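Long-range contact in proline iminopeptidase (Streptomyces halstedii, PDB 3WMR), which is an amidohydrolase of the alpha/beta hydrolase fold that acts on polyketide substrates and probably releases an N-terminal residue by amide hydrolysis: residues G83-H89 against E219-D223. Residues are numbered along the deposited sequence; the frame is centred on the assembly and turned at random.
Sequences GNGGSTH and EIYND
His89 meets Asp223 with ring and carboxylate nearly coplanar, 21° apart, joining the loop after strand 76-80 to the end of helix 211-222. This helix belongs to the helical insertion between strands 143-149 and 258-263, the cap usual in the S33 family. His89 CB lies 3.5 Å from Asp223 OD2, and CG, anti to the carbonyl carbon (chi1 -66°), sets the ring so that ND1 faces that oxygen. ND1 donates in the ring plane to the anti lone pair of Asp223 OD2 at 2.8 Å; CE1 passes Asp223 CB, and NE2 donates to Gly85 O at 2.7 Å. Asp223 suits this place because OD2 also accepts a hydrogen bond from a water shared with Gly83 O, while OD1 bonds Thr225 OG1. Beside them Asn84, whose CA lies over one ring face, brings a weak bond from ND2 to Glu219 O (3.2 Å); its ND2 also bonds Gly57 O. Gly85, at positive phi, serves the type II' turn from Asn84 to Ser87. An alanine at His89 would probably cost Asp223 OD2 and Gly85 O their histidine donors and weaken the join. Donation from both ring nitrogens suggests a positively charged imidazole, which the carboxylate would favour.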
ATOM      1  N   GLY A  83       4.193   4.465 -13.662  1.00 35.50           N
ATOM      2  CA  GLY A  83       5.570   4.801 -13.322  1.00 34.82           C
ATOM      3  C   GLY A  83       6.423   3.588 -13.010  1.00 34.27           C
ATOM      4  O   GLY A  83       7.656   3.674 -13.047  1.00 35.38           O
ATOM      5  N   ASN A  84       5.797   2.458 -12.693  1.00 32.97           N
ATOM      6  CA  ASN A  84       6.567   1.241 -12.401  1.00 32.66           C
ATOM      7  C   ASN A  84       5.861  -0.049 -12.803  1.00 32.95           C
ATOM      8  O   ASN A  84       4.694  -0.038 -13.186  1.00 32.90           O
ATOM      9  CB  ASN A  84       6.955   1.185 -10.911  1.00 32.29           C
ATOM     10  CG  ASN A  84       8.340   0.591 -10.688  1.00 32.01           C
ATOM     11  OD1 ASN A  84       9.066   0.313 -11.640  1.00 32.11           O
ATOM     12  ND2 ASN A  84       8.709   0.403  -9.433  1.00 31.13           N
ATOM     13  N   GLY A  85       6.587  -1.162 -12.727  1.00 33.82           N
ATOM     14  CA  GLY A  85       6.048  -2.457 -13.112  1.00 34.90           C
ATOM     15  C   GLY A  85       5.640  -2.493 -14.577  1.00 36.05           C
ATOM     16  O   GLY A  85       6.350  -1.969 -15.445  1.00 36.30           O
ATOM     17  N   GLY A  86       4.480  -3.088 -14.847  1.00 35.95           N
ATOM     18  CA  GLY A  86       4.012  -3.302 -16.210  1.00 37.06           C
ATOM     19  C   GLY A  86       3.412  -2.072 -16.854  1.00 38.04           C
ATOM     20  O   GLY A  86       3.081  -2.101 -18.036  1.00 39.20           O
ATOM     21  N   SER A  87       3.251  -0.995 -16.086  1.00 37.61           N
ATOM     22  CA  SER A  87       2.691   0.250 -16.612  1.00 38.52           C
ATOM     23  C   SER A  87       3.782   1.083 -17.279  1.00 40.03           C
ATOM     24  O   SER A  87       4.946   0.715 -17.242  1.00 40.22           O
ATOM     25  CB  SER A  87       2.003   1.024 -15.488  1.00 36.87           C
ATOM     26  OG  SER A  87       1.004   0.203 -14.886  1.00 35.73           O
ATOM     27  N   THR A  88       3.399   2.198 -17.899  1.00 42.20           N
ATOM     28  CA  THR A  88       4.360   3.071 -18.572  1.00 42.95           C
ATOM     29  C   THR A  88       5.368   3.635 -17.558  1.00 42.99           C
ATOM     30  O   THR A  88       4.980   4.171 -16.518  1.00 41.77           O
ATOM     31  CB  THR A  88       3.656   4.241 -19.307  1.00 43.75           C
ATOM     32  OG1 THR A  88       2.574   3.738 -20.101  1.00 43.58           O
ATOM     33  CG2 THR A  88       4.630   5.000 -20.216  1.00 43.74           C
ATOM     34  N   HIS A  89       6.656   3.486 -17.864  1.00 43.72           N
ATOM     35  CA  HIS A  89       7.727   4.117 -17.092  1.00 42.94           C
ATOM     36  C   HIS A  89       7.990   5.496 -17.656  1.00 44.56           C
ATOM     37  O   HIS A  89       8.008   5.673 -18.866  1.00 45.07           O
ATOM     38  CB  HIS A  89       8.994   3.275 -17.145  1.00 42.77           C
ATOM     39  CG  HIS A  89       8.847   1.952 -16.473  1.00 40.83           C
ATOM     40  ND1 HIS A  89       9.573   1.599 -15.358  1.00 39.69           N
ATOM     41  CD2 HIS A  89       8.026   0.909 -16.732  1.00 40.43           C
ATOM     42  CE1 HIS A  89       9.216   0.390 -14.968  1.00 39.28           C
ATOM     43  NE2 HIS A  89       8.280  -0.052 -15.788  1.00 39.32           N
ATOM     44  N   GLU A 219      11.770  -4.352  -8.310  1.00 33.23           N
ATOM     45  CA  GLU A 219      11.116  -3.452  -9.265  1.00 33.38           C
ATOM     46  C   GLU A 219      11.372  -1.996  -8.886  1.00 31.56           C
ATOM     47  O   GLU A 219      11.525  -1.128  -9.759  1.00 31.32           O
ATOM     48  CB  GLU A 219       9.617  -3.721  -9.349  1.00 34.59           C
ATOM     49  CG  GLU A 219       9.241  -5.047  -9.992  1.00 36.81           C
ATOM     50  CD  GLU A 219       9.257  -5.014 -11.516  1.00 40.70           C
ATOM     51  OE1 GLU A 219       9.058  -3.942 -12.128  1.00 42.86           O
ATOM     52  OE2 GLU A 219       9.459  -6.084 -12.118  1.00 45.72           O
ATOM     53  N   ILE A 220      11.426  -1.730  -7.586  1.00 29.90           N
ATOM     54  CA  ILE A 220      11.737  -0.391  -7.083  1.00 29.45           C
ATOM     55  C   ILE A 220      13.193  -0.015  -7.403  1.00 31.27           C
ATOM     56  O   ILE A 220      13.484   1.094  -7.886  1.00 30.76           O
ATOM     57  CB  ILE A 220      11.450  -0.293  -5.573  1.00 28.66           C
ATOM     58  CG1 ILE A 220       9.946  -0.510  -5.308  1.00 28.00           C
ATOM     59  CG2 ILE A 220      11.872   1.067  -5.039  1.00 28.55           C
ATOM     60  CD1 ILE A 220       9.562  -0.629  -3.849  1.00 27.41           C
ATOM     61  N   TYR A 221      14.112  -0.940  -7.145  1.00 32.49           N
ATOM     62  CA  TYR A 221      15.510  -0.716  -7.512  1.00 34.84           C
ATOM     63  C   TYR A 221      15.676  -0.385  -8.989  1.00 35.91           C
ATOM     64  O   TYR A 221      16.460   0.484  -9.345  1.00 36.24           O
ATOM     65  CB  TYR A 221      16.371  -1.933  -7.196  1.00 35.76           C
ATOM     66  CG  TYR A 221      17.779  -1.788  -7.747  1.00 37.20           C
ATOM     67  CD1 TYR A 221      18.730  -1.012  -7.091  1.00 37.41           C
ATOM     68  CD2 TYR A 221      18.142  -2.395  -8.946  1.00 38.15           C
ATOM     69  CE1 TYR A 221      20.016  -0.866  -7.607  1.00 38.10           C
ATOM     70  CE2 TYR A 221      19.418  -2.249  -9.465  1.00 38.68           C
ATOM     71  CZ  TYR A 221      20.354  -1.487  -8.793  1.00 38.59           C
ATOM     72  OH  TYR A 221      21.638  -1.342  -9.315  1.00 39.51           O
ATOM     73  N   ASN A 222      14.962  -1.099  -9.850  1.00 37.79           N
ATOM     74  CA  ASN A 222      15.204  -0.975 -11.285  1.00 40.01           C
ATOM     75  C   ASN A 222      14.596   0.280 -11.886  1.00 38.63           C
ATOM     76  O   ASN A 222      15.134   0.801 -12.849  1.00 38.05           O
ATOM     77  CB  ASN A 222      14.772  -2.234 -12.031  1.00 42.94           C
ATOM     78  CG  ASN A 222      15.804  -3.358 -11.920  1.00 46.81           C
ATOM     79  OD1 ASN A 222      16.975  -3.205 -12.326  1.00 50.92           O
ATOM     80  ND2 ASN A 222      15.380  -4.496 -11.368  1.00 46.28           N
ATOM     81  N   ASP A 223      13.487   0.775 -11.325  1.00 36.58           N
ATOM     82  CA  ASP A 223      13.044   2.144 -11.635  1.00 35.25           C
ATOM     83  C   ASP A 223      12.543   2.848 -10.375  1.00 34.30           C
ATOM     84  O   ASP A 223      11.368   2.759 -10.027  1.00 32.93           O
ATOM     85  CB  ASP A 223      11.986   2.174 -12.736  1.00 34.99           C
ATOM     86  CG  ASP A 223      11.768   3.578 -13.295  1.00 35.77           C
ATOM     87  OD1 ASP A 223      12.224   4.568 -12.663  1.00 34.88           O
ATOM     88  OD2 ASP A 223      11.125   3.698 -14.364  1.00 36.80           O
TER
HETATM   89  O   HOH W   1       9.380   4.544 -10.712  1.00 36.48           O
HETATM   90  O   HOH W   2       9.041   5.841 -14.339  1.00 38.53           O